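Local coordinates for S-layer domain-containing protein (Ruminiclostridium thermocellum ATCC 27405, PDB 4QVS), which is of unknown function but carries a concanavalin A-like lectin/glucanase fold, which suggests a carbohydrate-binding role at the cell surface, at the interface of chains A and B. Numbering follows the deposited sequence. Chains: chain A/B, S-layer domain-containing protein.

Contact 1: the interface of chains A and B. Residues chain A 49-53, 79-81; chain B 134, 197-200.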
loop_
_atom_site.group_PDB
_atom_site.type_symbol
_atom_site.label_atom_id
_atom_site.label_comp_id
_atom_site.label_asym_id
_atom_site.label_seq_id
_atom_site.Cartn_x
_atom_site.Cartn_y
_atom_site.Cartn_z
ATOM N N VAL A 49 -19.795 15.840 -0.068
ATOM C CA VAL A 49 -20.830 14.859 -0.428
ATOM C C VAL A 49 -20.703 13.626 0.457
ATOM O O VAL A 49 -19.597 13.147 0.670
ATOM C CB VAL A 49 -20.659 14.405 -1.903
ATOM C CG1 VAL A 49 -21.372 13.096 -2.195
ATOM C CG2 VAL A 49 -21.123 15.502 -2.831
ATOM N N SER A 50 -21.838 13.126 0.960
ATOM C CA SER A 50 -21.878 11.883 1.707
ATOM C C SER A 50 -22.806 10.870 1.009
ATOM O O SER A 50 -24.031 11.055 1.023
ATOM C CB SER A 50 -22.400 12.109 3.102
ATOM O OG SER A 50 -22.167 10.938 3.834
ATOM N N LEU A 51 -22.206 9.782 0.496
ATOM C CA LEU A 51 -22.909 8.725 -0.256
ATOM C C LEU A 51 -23.162 7.528 0.643
ATOM O O LEU A 51 -22.236 7.068 1.335
ATOM C CB LEU A 51 -22.051 8.295 -1.451
ATOM C CG LEU A 51 -21.546 9.414 -2.383
ATOM C CD1 LEU A 51 -20.694 8.853 -3.517
ATOM C CD2 LEU A 51 -22.697 10.229 -2.970
ATOM N N ASP A 52 -24.394 7.010 0.615
ATOM C CA ASP A 52 -24.788 5.941 1.496
ATOM C C ASP A 52 -24.192 4.580 1.170
ATOM O O ASP A 52 -24.244 3.689 1.989
ATOM C CB ASP A 52 -26.303 5.852 1.639
ATOM C CG ASP A 52 -27.024 5.514 0.303
ATOM O OD1 ASP A 52 -26.340 5.262 -0.709
ATOM O OD2 ASP A 52 -28.278 5.515 0.313
ATOM N N GLY A 53 -23.592 4.423 0.007
ATOM C CA GLY A 53 -23.065 3.136 -0.379
ATOM C C GLY A 53 -24.165 2.191 -0.856
ATOM O O GLY A 53 -23.922 1.012 -1.034
ATOM N N LEU A 79 -13.237 6.863 2.615
ATOM C CA LEU A 79 -13.843 5.569 2.354
ATOM C C LEU A 79 -14.406 4.878 3.590
ATOM O O LEU A 79 -13.646 4.431 4.465
ATOM C CB LEU A 79 -12.802 4.697 1.699
ATOM C CG LEU A 79 -13.339 3.412 1.127
ATOM C CD1 LEU A 79 -14.303 3.785 -0.022
ATOM C CD2 LEU A 79 -12.210 2.523 0.642
ATOM N N ASP A 80 -15.737 4.768 3.652
ATOM C CA ASP A 80 -16.415 4.193 4.823
ATOM C C ASP A 80 -16.676 2.700 4.768
ATOM O O ASP A 80 -17.085 2.124 5.762
ATOM C CB ASP A 80 -17.694 4.955 5.105
ATOM C CG ASP A 80 -17.428 6.386 5.455
ATOM O OD1 ASP A 80 -16.268 6.705 5.822
ATOM O OD2 ASP A 80 -18.371 7.180 5.364
ATOM N N THR A 81 -16.434 2.079 3.618
ATOM C CA THR A 81 -16.515 0.623 3.508
ATOM C C THR A 81 -15.448 0.138 2.548
ATOM O O THR A 81 -15.376 0.582 1.386
ATOM C CB THR A 81 -17.871 0.091 2.994
ATOM O OG1 THR A 81 -18.925 0.504 3.857
ATOM C CG2 THR A 81 -17.862 -1.448 2.966
ATOM N N GLY B 134 -12.665 5.172 7.112
ATOM C CA GLY B 134 -12.959 6.359 7.905
ATOM C C GLY B 134 -11.885 7.439 7.952
ATOM O O GLY B 134 -11.999 8.377 8.752
ATOM N N LEU B 197 -20.377 3.493 -4.062
ATOM C CA LEU B 197 -19.418 3.968 -3.097
ATOM C C LEU B 197 -20.054 4.410 -1.788
ATOM O O LEU B 197 -21.032 5.175 -1.756
ATOM C CB LEU B 197 -18.593 5.120 -3.678
ATOM C CG LEU B 197 -17.399 5.608 -2.838
ATOM C CD1 LEU B 197 -16.387 4.483 -2.647
ATOM C CD2 LEU B 197 -16.758 6.810 -3.511
ATOM N N HIS B 198 -19.491 3.880 -0.700
ATOM C CA HIS B 198 -19.836 4.251 0.651
ATOM C C HIS B 198 -18.707 5.151 1.193
ATOM O O HIS B 198 -17.588 4.688 1.507
ATOM C CB HIS B 198 -20.042 3.016 1.510
ATOM C CG HIS B 198 -20.504 3.328 2.889
ATOM N ND1 HIS B 198 -20.197 2.537 3.975
ATOM C CD2 HIS B 198 -21.170 4.400 3.379
ATOM C CE1 HIS B 198 -20.724 3.070 5.064
ATOM N NE2 HIS B 198 -21.300 4.213 4.732
ATOM N N GLY B 199 -18.988 6.450 1.244
ATOM C CA GLY B 199 -18.003 7.401 1.727
ATOM C C GLY B 199 -18.329 8.838 1.446
ATOM O O GLY B 199 -19.462 9.174 1.060
HETATM N N MSE B 200 -17.315 9.685 1.642
HETATM C CA MSE B 200 -17.429 11.106 1.398
HETATM C C MSE B 200 -16.445 11.510 0.340
HETATM O O MSE B 200 -15.434 10.818 0.120
HETATM C CB MSE B 200 -17.220 11.880 2.695
HETATM C CG MSE B 200 -18.255 11.563 3.775
HETATM SE SE MSE B 200 -17.853 12.789 5.267
HETATM C CE MSE B 200 -19.478 13.816 5.530
HETATM O O HOH W 1 -23.565 5.326 -2.786
#
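B:His198 has CG anti to its backbone N (chi1 -176°), which swings the imidazole between two chain A segments. The A:Asp80 backbone places CB over the centre of one imidazole face, 3.6 Å from the ring centroid. Its CG lies beside the backbone N (chi1 -63°), which turns the carboxylate toward B:Gly199 CA. A:Thr81 crosses B:His198 at about a right angle, and its CB lies at the ring edge. A:Leu51 O also lies in the ring plane, at the CD2 side.

The main chain does most of the holding. Chain B residues 198-200 run antiparallel to strand 47-52 of chain A. A:Leu51 N donates to B:Gly199 O at 2.9 Å, nearly along the C=O axis and close to straight (168° at H). The return bond of this pair is weak. On the other side, A:Asp80 N donates to B:His198 O at 2.8 Å, from above the carbonyl plane. B:Gly134 N reaches A:Leu79 O at 2.9 Å, from above the plane of the A:Leu79 carbonyl. Chain B is thus gripped by both chain A segments. On the side away from the imidazole, A:Leu79 and B:Leu197 cross at about a right angle with CD1 methyls in tight contact. The A:Asp80 carboxylate is near enough to the imidazole that it could favour a charged histidine. A water bridges the end of the ladder: it lies 2.9 Å from A:Gly53 N and 2.7 Å from B:Leu197 O.

Contact 2: the interface of chains A and B. Residues chain A 8-9, 11, 74-76; chain B 137-139, 201-205, 219.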
loop_
_atom_site.group_PDB
_atom_site.type_symbol
_atom_site.label_atom_id
_atom_site.label_comp_id
_atom_site.label_asym_id
_atom_site.label_seq_id
_atom_site.Cartn_x
_atom_site.Cartn_y
_atom_site.Cartn_z
ATOM N N TRP A 8 -13.756 22.227 -10.964
ATOM C CA TRP A 8 -13.578 22.108 -9.526
ATOM C C TRP A 8 -14.916 22.120 -8.785
ATOM O O TRP A 8 -15.546 23.159 -8.656
ATOM C CB TRP A 8 -12.684 23.252 -9.023
ATOM C CG TRP A 8 -12.381 23.200 -7.583
ATOM C CD1 TRP A 8 -12.629 22.182 -6.727
ATOM C CD2 TRP A 8 -11.601 24.178 -6.832
ATOM N NE1 TRP A 8 -12.099 22.489 -5.456
ATOM C CE2 TRP A 8 -11.483 23.707 -5.513
ATOM C CE3 TRP A 8 -11.040 25.421 -7.153
ATOM C CZ2 TRP A 8 -10.782 24.427 -4.499
ATOM C CZ3 TRP A 8 -10.350 26.144 -6.142
ATOM C CH2 TRP A 8 -10.238 25.638 -4.843
ATOM N N TYR A 9 -15.305 20.961 -8.256
ATOM C CA TYR A 9 -16.513 20.815 -7.457
ATOM C C TYR A 9 -16.121 20.814 -5.971
ATOM O O TYR A 9 -15.462 19.894 -5.486
ATOM C CB TYR A 9 -17.281 19.561 -7.854
ATOM C CG TYR A 9 -17.784 19.685 -9.285
ATOM C CD1 TYR A 9 -18.902 20.494 -9.591
ATOM C CD2 TYR A 9 -17.097 19.114 -10.324
ATOM C CE1 TYR A 9 -19.333 20.697 -10.896
ATOM C CE2 TYR A 9 -17.557 19.275 -11.639
ATOM C CZ TYR A 9 -18.663 20.074 -11.908
ATOM O OH TYR A 9 -19.068 20.218 -13.216
ATOM N N PHE A 11 -18.513 21.256 -3.696
ATOM C CA PHE A 11 -19.655 20.659 -3.024
ATOM C C PHE A 11 -20.023 21.301 -1.674
ATOM O O PHE A 11 -20.389 20.574 -0.729
ATOM C CB PHE A 11 -19.425 19.156 -2.808
ATOM C CG PHE A 11 -19.221 18.365 -4.069
ATOM C CD1 PHE A 11 -20.255 18.266 -5.028
ATOM C CD2 PHE A 11 -18.069 17.647 -4.285
ATOM C CE1 PHE A 11 -20.080 17.508 -6.162
ATOM C CE2 PHE A 11 -17.899 16.879 -5.443
ATOM C CZ PHE A 11 -18.916 16.831 -6.393
ATOM N N ALA A 74 -8.394 14.529 -9.668
ATOM C CA ALA A 74 -7.944 14.530 -8.295
ATOM C C ALA A 74 -9.046 14.947 -7.377
ATOM O O ALA A 74 -9.836 15.827 -7.689
ATOM C CB ALA A 74 -6.757 15.453 -8.163
ATOM N N PHE A 75 -9.084 14.319 -6.217
ATOM C CA PHE A 75 -10.096 14.626 -5.266
ATOM C C PHE A 75 -9.718 14.093 -3.917
ATOM O O PHE A 75 -8.859 13.251 -3.784
ATOM C CB PHE A 75 -11.389 13.938 -5.693
ATOM C CG PHE A 75 -11.209 12.463 -5.907
ATOM C CD1 PHE A 75 -10.691 11.983 -7.105
ATOM C CD2 PHE A 75 -11.489 11.560 -4.885
ATOM C CE1 PHE A 75 -10.491 10.630 -7.294
ATOM C CE2 PHE A 75 -11.276 10.208 -5.064
ATOM C CZ PHE A 75 -10.775 9.746 -6.262
ATOM N N TRP A 76 -10.466 14.526 -2.930
ATOM C CA TRP A 76 -10.333 13.985 -1.593
ATOM C C TRP A 76 -11.437 12.977 -1.389
ATOM O O TRP A 76 -12.571 13.224 -1.817
ATOM C CB TRP A 76 -10.552 15.093 -0.581
ATOM C CG TRP A 76 -9.387 15.930 -0.375
ATOM C CD1 TRP A 76 -9.080 17.117 -0.980
ATOM C CD2 TRP A 76 -8.336 15.666 0.585
ATOM N NE1 TRP A 76 -7.870 17.608 -0.455
ATOM C CE2 TRP A 76 -7.406 16.731 0.498
ATOM C CE3 TRP A 76 -8.099 14.626 1.487
ATOM C CZ2 TRP A 76 -6.228 16.784 1.303
ATOM C CZ3 TRP A 76 -6.915 14.674 2.297
ATOM C CH2 TRP A 76 -6.008 15.753 2.190
ATOM N N LYS B 137 -8.436 10.923 2.636
ATOM C CA LYS B 137 -7.159 10.898 1.915
ATOM C C LYS B 137 -7.329 11.601 0.559
ATOM O O LYS B 137 -8.443 11.731 0.080
ATOM C CB LYS B 137 -6.648 9.456 1.750
ATOM C CG LYS B 137 -6.065 8.832 3.028
ATOM C CD LYS B 137 -5.328 7.523 2.737
ATOM C CE LYS B 137 -4.365 7.104 3.862
ATOM N NZ LYS B 137 -5.131 6.683 5.053
ATOM N N HIS B 138 -6.233 12.076 -0.023
ATOM C CA HIS B 138 -6.277 12.714 -1.320
ATOM C C HIS B 138 -5.900 11.698 -2.378
ATOM O O HIS B 138 -4.925 10.992 -2.231
ATOM C CB HIS B 138 -5.342 13.919 -1.401
ATOM C CG HIS B 138 -5.507 14.707 -2.668
ATOM N ND1 HIS B 138 -4.662 14.571 -3.750
ATOM C CD2 HIS B 138 -6.459 15.594 -3.046
ATOM C CE1 HIS B 138 -5.075 15.353 -4.731
ATOM N NE2 HIS B 138 -6.158 15.994 -4.324
ATOM N N VAL B 139 -6.685 11.605 -3.439
ATOM C CA VAL B 139 -6.340 10.693 -4.507
ATOM C C VAL B 139 -6.235 11.423 -5.834
ATOM O O VAL B 139 -7.013 12.312 -6.109
ATOM C CB VAL B 139 -7.368 9.567 -4.623
ATOM C CG1 VAL B 139 -7.015 8.639 -5.777
ATOM C CG2 VAL B 139 -7.458 8.772 -3.325
ATOM N N ILE B 201 -16.748 12.615 -0.358
ATOM C CA ILE B 201 -15.904 13.124 -1.449
ATOM C C ILE B 201 -15.899 14.624 -1.403
ATOM O O ILE B 201 -16.935 15.219 -1.137
ATOM C CB ILE B 201 -16.476 12.755 -2.843
ATOM C CG1 ILE B 201 -16.457 11.239 -3.047
ATOM C CG2 ILE B 201 -15.694 13.463 -3.973
ATOM C CD1 ILE B 201 -15.121 10.648 -3.427
ATOM N N ASP B 202 -14.763 15.242 -1.718
ATOM C CA ASP B 202 -14.703 16.709 -1.713
ATOM C C ASP B 202 -13.685 17.149 -2.748
ATOM O O ASP B 202 -12.827 16.383 -3.143
ATOM C CB ASP B 202 -14.338 17.222 -0.305
ATOM C CG ASP B 202 -14.913 18.624 0.019
ATOM O OD1 ASP B 202 -15.227 19.441 -0.882
ATOM O OD2 ASP B 202 -15.051 18.927 1.228
ATOM N N ASP B 203 -13.788 18.413 -3.133
ATOM C CA ASP B 203 -12.880 19.053 -4.076
ATOM C C ASP B 203 -12.542 18.181 -5.241
ATOM O O ASP B 203 -11.372 17.891 -5.467
ATOM C CB ASP B 203 -11.605 19.578 -3.345
ATOM C CG ASP B 203 -11.908 20.699 -2.395
ATOM O OD1 ASP B 203 -12.806 21.509 -2.671
ATOM O OD2 ASP B 203 -11.220 20.804 -1.355
ATOM N N PHE B 204 -13.574 17.791 -6.030
ATOM C CA PHE B 204 -13.329 16.959 -7.179
ATOM C C PHE B 204 -12.844 17.884 -8.286
ATOM O O PHE B 204 -13.518 18.843 -8.663
ATOM C CB PHE B 204 -14.584 16.216 -7.589
ATOM C CG PHE B 204 -14.330 15.103 -8.535
ATOM C CD1 PHE B 204 -14.320 15.326 -9.891
ATOM C CD2 PHE B 204 -14.138 13.815 -8.064
ATOM C CE1 PHE B 204 -14.110 14.278 -10.771
ATOM C CE2 PHE B 204 -13.944 12.762 -8.931
ATOM C CZ PHE B 204 -13.922 12.994 -10.293
ATOM N N ARG B 205 -11.690 17.563 -8.845
ATOM C CA ARG B 205 -11.016 18.440 -9.782
ATOM C C ARG B 205 -10.512 17.686 -10.962
ATOM O O ARG B 205 -10.175 16.499 -10.875
ATOM C CB ARG B 205 -9.837 19.133 -9.102
ATOM C CG ARG B 205 -10.251 19.752 -7.793
ATOM C CD ARG B 205 -9.177 20.603 -7.146
ATOM N NE ARG B 205 -8.837 21.710 -8.016
ATOM C CZ ARG B 205 -8.263 22.832 -7.598
ATOM N NH1 ARG B 205 -7.980 23.031 -6.302
ATOM N NH2 ARG B 205 -7.998 23.776 -8.496
ATOM N N LEU B 219 -1.958 20.015 -3.932
ATOM C CA LEU B 219 -3.399 19.746 -3.788
ATOM C C LEU B 219 -3.689 18.938 -2.524
ATOM O O LEU B 219 -4.667 19.201 -1.800
ATOM C CB LEU B 219 -3.944 18.936 -4.942
ATOM C CG LEU B 219 -3.899 19.566 -6.313
ATOM C CD1 LEU B 219 -4.650 18.632 -7.268
ATOM C CD2 LEU B 219 -4.526 20.956 -6.278
#
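The tight part is a mixed-chain antiparallel sheet. Strand 200-207 of chain B runs between strands 7-9 and 71-79 of chain A, and strand 137-144 of chain B lies beyond 71-79. B:Val139 N donates to A:Phe75 O at 2.7 Å, nearly along the C=O axis. A:Tyr9 N meets B:Phe204 O at 2.8 Å, in the carbonyl plane.

One sheet face carries a stacked pair. A:Trp8 has CG anti to its backbone N (chi1 -177°). The B:Arg205 chain bends at chi3 (61°) and lays its guanidinium flat on the indole, planes 8° apart. Its NH1 is 3.5 Å from the centroid of the six-membered ring. The A:Trp8 NE1 hydrogen bond runs 3.0 Å to B:Asp203 OD1, from above the carboxylate plane, and helps fix the indole. A:Trp76 takes B:His138 CB over its six-membered ring, with the imidazole edge-to-face.

On the opposite face A:Phe75 CB meets B:Phe204 CD2 at 3.6 Å. The contact is looser at A:Phe11, whose CE2 stays 4.0 Å from B:Phe204 CB. B:Lys137 and B:Leu219 form a thin margin, burying 8 and 14 Å². The site joins the two chains into one continuous sheet, as in an apparent strand exchange.

Contact 3: the interface of chains A and B. Residues chain A 141, 148-150, 157-160; chain B 102, 110, 112, 125-128.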
loop_
_atom_site.group_PDB
_atom_site.type_symbol
_atom_site.label_atom_id
_atom_site.label_comp_id
_atom_site.label_asym_id
_atom_site.label_seq_id
_atom_site.Cartn_x
_atom_site.Cartn_y
_atom_site.Cartn_z
ATOM N N VAL A 141 12.791 -8.827 2.107
ATOM C CA VAL A 141 13.663 -7.726 1.823
ATOM C C VAL A 141 14.816 -8.342 1.059
ATOM O O VAL A 141 15.306 -9.392 1.470
ATOM C CB VAL A 141 14.293 -7.158 3.100
ATOM C CG1 VAL A 141 15.097 -5.911 2.748
ATOM C CG2 VAL A 141 13.220 -6.858 4.131
ATOM N N GLY A 148 17.910 -1.951 -2.764
ATOM C CA GLY A 148 17.191 -2.751 -1.773
ATOM C C GLY A 148 15.730 -2.815 -2.163
ATOM O O GLY A 148 15.189 -1.822 -2.617
ATOM N N THR A 149 15.076 -3.956 -1.960
ATOM C CA THR A 149 13.663 -4.093 -2.349
ATOM C C THR A 149 12.763 -4.762 -1.307
ATOM O O THR A 149 13.124 -5.770 -0.695
ATOM C CB THR A 149 13.569 -4.877 -3.673
ATOM O OG1 THR A 149 14.390 -4.232 -4.649
ATOM C CG2 THR A 149 12.124 -4.947 -4.189
ATOM N N LEU A 150 11.590 -4.180 -1.104
ATOM C CA LEU A 150 10.584 -4.735 -0.223
ATOM C C LEU A 150 9.560 -5.439 -1.040
ATOM O O LEU A 150 9.093 -4.904 -2.070
ATOM C CB LEU A 150 9.842 -3.647 0.525
ATOM C CG LEU A 150 10.554 -3.049 1.712
ATOM C CD1 LEU A 150 9.809 -1.826 2.237
ATOM C CD2 LEU A 150 10.682 -4.125 2.778
ATOM N N VAL A 157 7.018 -3.554 -3.508
ATOM C CA VAL A 157 6.306 -2.433 -2.865
ATOM C C VAL A 157 7.192 -1.237 -2.421
ATOM O O VAL A 157 6.730 -0.342 -1.717
ATOM C CB VAL A 157 5.453 -2.956 -1.679
ATOM C CG1 VAL A 157 4.318 -3.846 -2.194
ATOM C CG2 VAL A 157 6.318 -3.716 -0.663
ATOM N N GLY A 158 8.451 -1.222 -2.850
ATOM C CA GLY A 158 9.378 -0.144 -2.529
ATOM C C GLY A 158 10.803 -0.539 -2.890
ATOM O O GLY A 158 11.134 -1.722 -2.888
ATOM N N GLU A 159 11.621 0.462 -3.226
ATOM C CA GLU A 159 13.047 0.320 -3.558
ATOM C C GLU A 159 13.820 1.563 -3.144
ATOM O O GLU A 159 13.272 2.661 -3.019
ATOM C CB GLU A 159 13.301 0.204 -5.062
ATOM C CG GLU A 159 13.003 -1.106 -5.741
ATOM C CD GLU A 159 13.178 -0.961 -7.245
ATOM O OE1 GLU A 159 14.127 -0.277 -7.688
ATOM O OE2 GLU A 159 12.345 -1.504 -7.984
ATOM N N ASN A 160 15.115 1.385 -2.980
ATOM C CA ASN A 160 15.994 2.492 -2.696
ATOM C C ASN A 160 17.307 2.084 -3.323
ATOM O O ASN A 160 18.049 1.248 -2.798
ATOM C CB ASN A 160 16.110 2.770 -1.200
ATOM C CG ASN A 160 17.095 3.885 -0.887
ATOM O OD1 ASN A 160 17.981 4.188 -1.690
ATOM N ND2 ASN A 160 16.962 4.486 0.295
ATOM N N LEU B 102 13.703 -4.185 10.327
ATOM C CA LEU B 102 12.461 -4.110 9.520
ATOM C C LEU B 102 11.405 -3.814 10.540
ATOM O O LEU B 102 11.368 -4.460 11.584
ATOM C CB LEU B 102 12.123 -5.404 8.786
ATOM C CG LEU B 102 10.808 -5.376 7.958
ATOM C CD1 LEU B 102 10.956 -4.555 6.707
ATOM C CD2 LEU B 102 10.417 -6.783 7.576
ATOM N N ILE B 110 5.249 -1.088 6.120
ATOM C CA ILE B 110 6.459 -1.670 6.699
ATOM C C ILE B 110 7.625 -0.827 6.226
ATOM O O ILE B 110 7.555 -0.202 5.165
ATOM C CB ILE B 110 6.719 -3.156 6.318
ATOM C CG1 ILE B 110 6.858 -3.338 4.814
ATOM C CG2 ILE B 110 5.630 -4.050 6.869
ATOM C CD1 ILE B 110 7.007 -4.780 4.341
ATOM N N PHE B 112 12.055 -0.714 6.117
ATOM C CA PHE B 112 13.316 -1.343 6.293
ATOM C C PHE B 112 14.303 -0.208 6.385
ATOM O O PHE B 112 14.220 0.747 5.654
ATOM C CB PHE B 112 13.614 -2.279 5.140
ATOM C CG PHE B 112 14.926 -2.911 5.234
ATOM C CD1 PHE B 112 15.198 -3.793 6.281
ATOM C CD2 PHE B 112 15.906 -2.621 4.324
ATOM C CE1 PHE B 112 16.444 -4.380 6.410
ATOM C CE2 PHE B 112 17.168 -3.205 4.447
ATOM C CZ PHE B 112 17.434 -4.086 5.499
ATOM N N ILE B 125 13.513 2.157 3.335
ATOM C CA ILE B 125 12.590 1.814 2.252
ATOM C C ILE B 125 11.268 1.634 2.955
ATOM O O ILE B 125 11.190 0.897 3.946
ATOM C CB ILE B 125 12.880 0.473 1.583
ATOM C CG1 ILE B 125 14.374 0.225 1.443
ATOM C CG2 ILE B 125 12.170 0.411 0.236
ATOM C CD1 ILE B 125 14.703 -1.195 1.032
ATOM N N THR B 126 10.221 2.279 2.453
ATOM C CA THR B 126 8.910 2.201 3.089
ATOM C C THR B 126 7.858 1.749 2.094
ATOM O O THR B 126 7.839 2.224 0.982
ATOM C CB THR B 126 8.505 3.572 3.659
ATOM O OG1 THR B 126 9.561 4.074 4.483
ATOM C CG2 THR B 126 7.247 3.446 4.481
ATOM N N SER B 127 6.973 0.841 2.490
ATOM C CA SER B 127 5.920 0.381 1.573
ATOM C C SER B 127 4.858 1.474 1.281
ATOM O O SER B 127 4.791 2.490 1.981
ATOM C CB SER B 127 5.277 -0.901 2.094
ATOM O OG SER B 127 4.671 -0.730 3.355
ATOM N N GLY B 128 4.050 1.268 0.236
ATOM C CA GLY B 128 3.046 2.267 -0.223
ATOM C C GLY B 128 1.804 2.477 0.634
ATOM O O GLY B 128 1.397 1.594 1.374
#
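Strands 137-144, 147-152 and 155-160 of chain A meet strands 99-104, 110-115 and 123-126 of chain B, with the loop that follows at 127-128. The contact is packing alone; the polar atoms of the two sides stay beyond bonding reach of each other.

B:Ile125 is the main wedge and buries more surface than any other residue of the patch. Its CG2, anti to the backbone N, points at the main chain of strand 155-160 and lies 3.5 Å from A:Gly158 C. The glycine has no side chain, which lets the methyl come down to the backbone. The other branch, with CG1 beside the backbone N, carries CD1 to 3.7 Å from A:Gly148 C.

A:Leu150 slides past B:Ile125 in the opposite direction. Its CD1 is 3.8 Å from B:Ile125 CG2. Its CD2 meets B:Leu102 CD1 tip to tip at 4.0 Å and also touches the B:Ile110 CD1 methyl.

A:Val141 has CG1 anti to its backbone N (chi1 -175°). This places the methyl over the centre of the B:Phe112 ring, 3.7 Å from the centroid. The ring crosses the valine obliquely.

Near the 127-128 loop A:Val157 CG2 rests loosely against B:Ser127 CB. B:Ser127 OG accepts from B:Ile110 N at 2.8 Å and so ties the loop to strand 110-115. The site lies in the hydrophobic interior of the fold, where strands from different chains appear to pack face to face as the layers of a beta-sandwich.

Contacts 1 and 2 are neighbours, their C-alpha centres about 14 Å apart. They share strand 71-79 of chain A and strand 200-207 of chain B, so one mixed sheet runs through both. Contact 3 is about 31 Å from contact 1 and 29 Å from contact 2, in the other lobe. There chain A supplies strand 137-144, the strand that chain B supplies in contact 2. By the two-fold symmetry each lobe holds all three contacts. Each lobe thus combines early strands of one chain with late strands of the other. This suggests a domain-swapped dimer; the structure alone does not show whether it forms in the cell.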